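Local coordinates for protein probable uracil-DNA glycosylase (Acanthamoeba polyphaga mimivirus, PDB 5X55) that is a probable uracil-DNA glycosylase, a member of that superfamily with an alpha/beta fold built around a four-stranded parallel sheet, at residues V165-L170 with G200-M205. Numbering follows the deposited sequence.
Sequences VPYPEL and GVPYAM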
loop_
_atom_site.group_PDB
_atom_site.type_symbol
_atom_site.label_atom_id
_atom_site.label_comp_id
_atom_site.label_asym_id
_atom_site.label_seq_id
_atom_site.Cartn_x
_atom_site.Cartn_y
_atom_site.Cartn_z
ATOM N N VAL A 165 4.348 -13.690 -2.579
ATOM C CA VAL A 165 3.040 -13.052 -2.712
ATOM C C VAL A 165 3.268 -11.550 -2.570
ATOM O O VAL A 165 4.235 -11.137 -1.908
ATOM C CB VAL A 165 2.034 -13.575 -1.673
ATOM C CG1 VAL A 165 1.785 -15.069 -1.864
ATOM C CG2 VAL A 165 2.513 -13.263 -0.228
ATOM N N PRO A 166 2.467 -10.692 -3.221
ATOM C CA PRO A 166 1.420 -11.061 -4.181
ATOM C C PRO A 166 2.011 -11.575 -5.495
ATOM O O PRO A 166 3.214 -11.416 -5.697
ATOM C CB PRO A 166 0.674 -9.743 -4.403
ATOM C CG PRO A 166 1.751 -8.701 -4.240
ATOM C CD PRO A 166 2.600 -9.228 -3.092
ATOM N N TYR A 167 1.176 -12.175 -6.355
ATOM C CA TYR A 167 1.621 -12.658 -7.654
ATOM C C TYR A 167 2.053 -11.483 -8.530
ATOM O O TYR A 167 1.645 -10.339 -8.299
ATOM C CB TYR A 167 0.512 -13.463 -8.325
ATOM C CG TYR A 167 0.275 -14.820 -7.678
ATOM C CD1 TYR A 167 1.127 -15.299 -6.690
ATOM C CD2 TYR A 167 -0.791 -15.623 -8.064
ATOM C CE1 TYR A 167 0.922 -16.520 -6.111
ATOM C CE2 TYR A 167 -1.007 -16.857 -7.482
ATOM C CZ TYR A 167 -0.147 -17.296 -6.503
ATOM O OH TYR A 167 -0.349 -18.512 -5.909
ATOM N N PRO A 168 2.911 -11.739 -9.525
ATOM C CA PRO A 168 3.583 -10.620 -10.198
ATOM C C PRO A 168 2.646 -9.738 -11.011
ATOM O O PRO A 168 2.912 -8.542 -11.139
ATOM C CB PRO A 168 4.645 -11.308 -11.074
ATOM C CG PRO A 168 4.332 -12.727 -11.067
ATOM C CD PRO A 168 3.472 -13.047 -9.912
ATOM N N GLU A 169 1.547 -10.269 -11.541
ATOM C CA GLU A 169 0.617 -9.383 -12.221
ATOM C C GLU A 169 -0.125 -8.479 -11.248
ATOM O O GLU A 169 -0.776 -7.527 -11.692
ATOM C CB GLU A 169 -0.389 -10.189 -13.046
ATOM C CG GLU A 169 0.246 -11.095 -14.109
ATOM C CD GLU A 169 -0.792 -11.915 -14.881
ATOM O OE1 GLU A 169 -1.338 -11.387 -15.887
ATOM O OE2 GLU A 169 -1.079 -13.068 -14.471
ATOM N N LEU A 170 -0.034 -8.742 -9.942
ATOM C CA LEU A 170 -0.599 -7.856 -8.930
ATOM C C LEU A 170 0.453 -7.049 -8.178
ATOM O O LEU A 170 0.088 -6.196 -7.362
ATOM C CB LEU A 170 -1.422 -8.661 -7.933
ATOM C CG LEU A 170 -2.519 -9.500 -8.558
ATOM C CD1 LEU A 170 -3.231 -10.290 -7.468
ATOM C CD2 LEU A 170 -3.475 -8.573 -9.283
ATOM N N GLY A 200 -5.694 -21.714 -1.626
ATOM C CA GLY A 200 -4.413 -21.193 -2.046
ATOM C C GLY A 200 -4.452 -19.827 -2.697
ATOM O O GLY A 200 -3.410 -19.364 -3.179
ATOM N N VAL A 201 -5.605 -19.163 -2.738
ATOM C CA VAL A 201 -5.621 -17.786 -3.226
ATOM C C VAL A 201 -5.001 -16.889 -2.155
ATOM O O VAL A 201 -5.514 -16.809 -1.031
ATOM C CB VAL A 201 -7.036 -17.315 -3.582
ATOM C CG1 VAL A 201 -6.982 -15.879 -4.044
ATOM C CG2 VAL A 201 -7.658 -18.224 -4.653
ATOM N N PRO A 202 -3.920 -16.188 -2.455
ATOM C CA PRO A 202 -3.334 -15.302 -1.453
ATOM C C PRO A 202 -4.269 -14.152 -1.112
ATOM O O PRO A 202 -5.062 -13.690 -1.939
ATOM C CB PRO A 202 -2.057 -14.802 -2.136
ATOM C CG PRO A 202 -1.765 -15.801 -3.190
ATOM C CD PRO A 202 -3.118 -16.225 -3.688
ATOM N N TYR A 203 -4.189 -13.710 0.146
ATOM C CA TYR A 203 -4.844 -12.463 0.538
ATOM C C TYR A 203 -4.141 -11.247 -0.052
ATOM O O TYR A 203 -4.794 -10.247 -0.350
ATOM C CB TYR A 203 -4.881 -12.330 2.062
ATOM C CG TYR A 203 -5.752 -13.335 2.770
ATOM C CD1 TYR A 203 -6.705 -14.073 2.087
ATOM C CD2 TYR A 203 -5.616 -13.542 4.133
ATOM C CE1 TYR A 203 -7.499 -15.002 2.749
ATOM C CE2 TYR A 203 -6.401 -14.456 4.802
ATOM C CZ TYR A 203 -7.339 -15.182 4.110
ATOM O OH TYR A 203 -8.114 -16.088 4.795
ATOM N N ALA A 204 -2.823 -11.304 -0.221
ATOM C CA ALA A 204 -2.088 -10.174 -0.783
ATOM C C ALA A 204 -2.503 -9.932 -2.236
ATOM O O ALA A 204 -2.547 -10.868 -3.049
ATOM C CB ALA A 204 -0.587 -10.430 -0.688
ATOM N N MET A 205 -2.824 -8.671 -2.558
ATOM C CA MET A 205 -3.237 -8.303 -3.906
ATOM C C MET A 205 -2.532 -7.038 -4.404
ATOM O O MET A 205 -2.992 -6.410 -5.348
ATOM C CB MET A 205 -4.758 -8.129 -3.969
ATOM C CG MET A 205 -5.333 -7.054 -3.046
ATOM S SD MET A 205 -7.090 -6.855 -3.425
ATOM C CE MET A 205 -6.977 -5.814 -4.888
HETATM O O HOH W 1 -1.397 -12.535 -5.227
#
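Pro202 packs against Val165 and Tyr167, the central apolar contact between two loops of the uracil-DNA glycosylase alpha/beta fold: the one between strand 164-165 and helix 173-177, and the long one that follows strand 185-189 of the central parallel sheet. CG of Pro202 lies 3.9 Å from CG1 of Val165 and 4.0 Å from CZ of Tyr167. It sits over one face of the Tyr167 ring, and the two side chains cross at about a right angle. A chi1 of -72° sets CG of Tyr167 beside its backbone N, anti to the carbonyl carbon; the far end of the ring meets Pro202 although the CB of Tyr167 does not point there. A compact, rigid proline ring suits this place, offering aliphatic carbon to a valine methyl and an aromatic face alike. At the start of 200-205, Gly200 has a positive phi of 89°, which suits glycine because it has no side chain to collide with the carbonyl before it.

Farther along, Ala204 meets Pro166, its CB 4.0 Å from CB of Pro166; the single methyl lets the chains come close, with CA atoms 5.0 Å apart. The peptide bond before Pro166 is cis, a geometry that proline accepts far more readily than other residues. Leu170 brings CD1 to 4.1 Å from CA of Met205, so it packs on the backbone while the CB of Met205 points away.

Around this shell, Val165 pairs through its backbone with Thr260, and Trp114 NE1 donates to Pro166 O. Asn173 ND2 likewise bonds to Met205 O. No direct hydrogen bond joins the segments. A water bridges them instead, serving two backbone groups in a buried contact: it accepts from Tyr167 N at 2.8 Å and donates to Ala204 O at 3.0 Å.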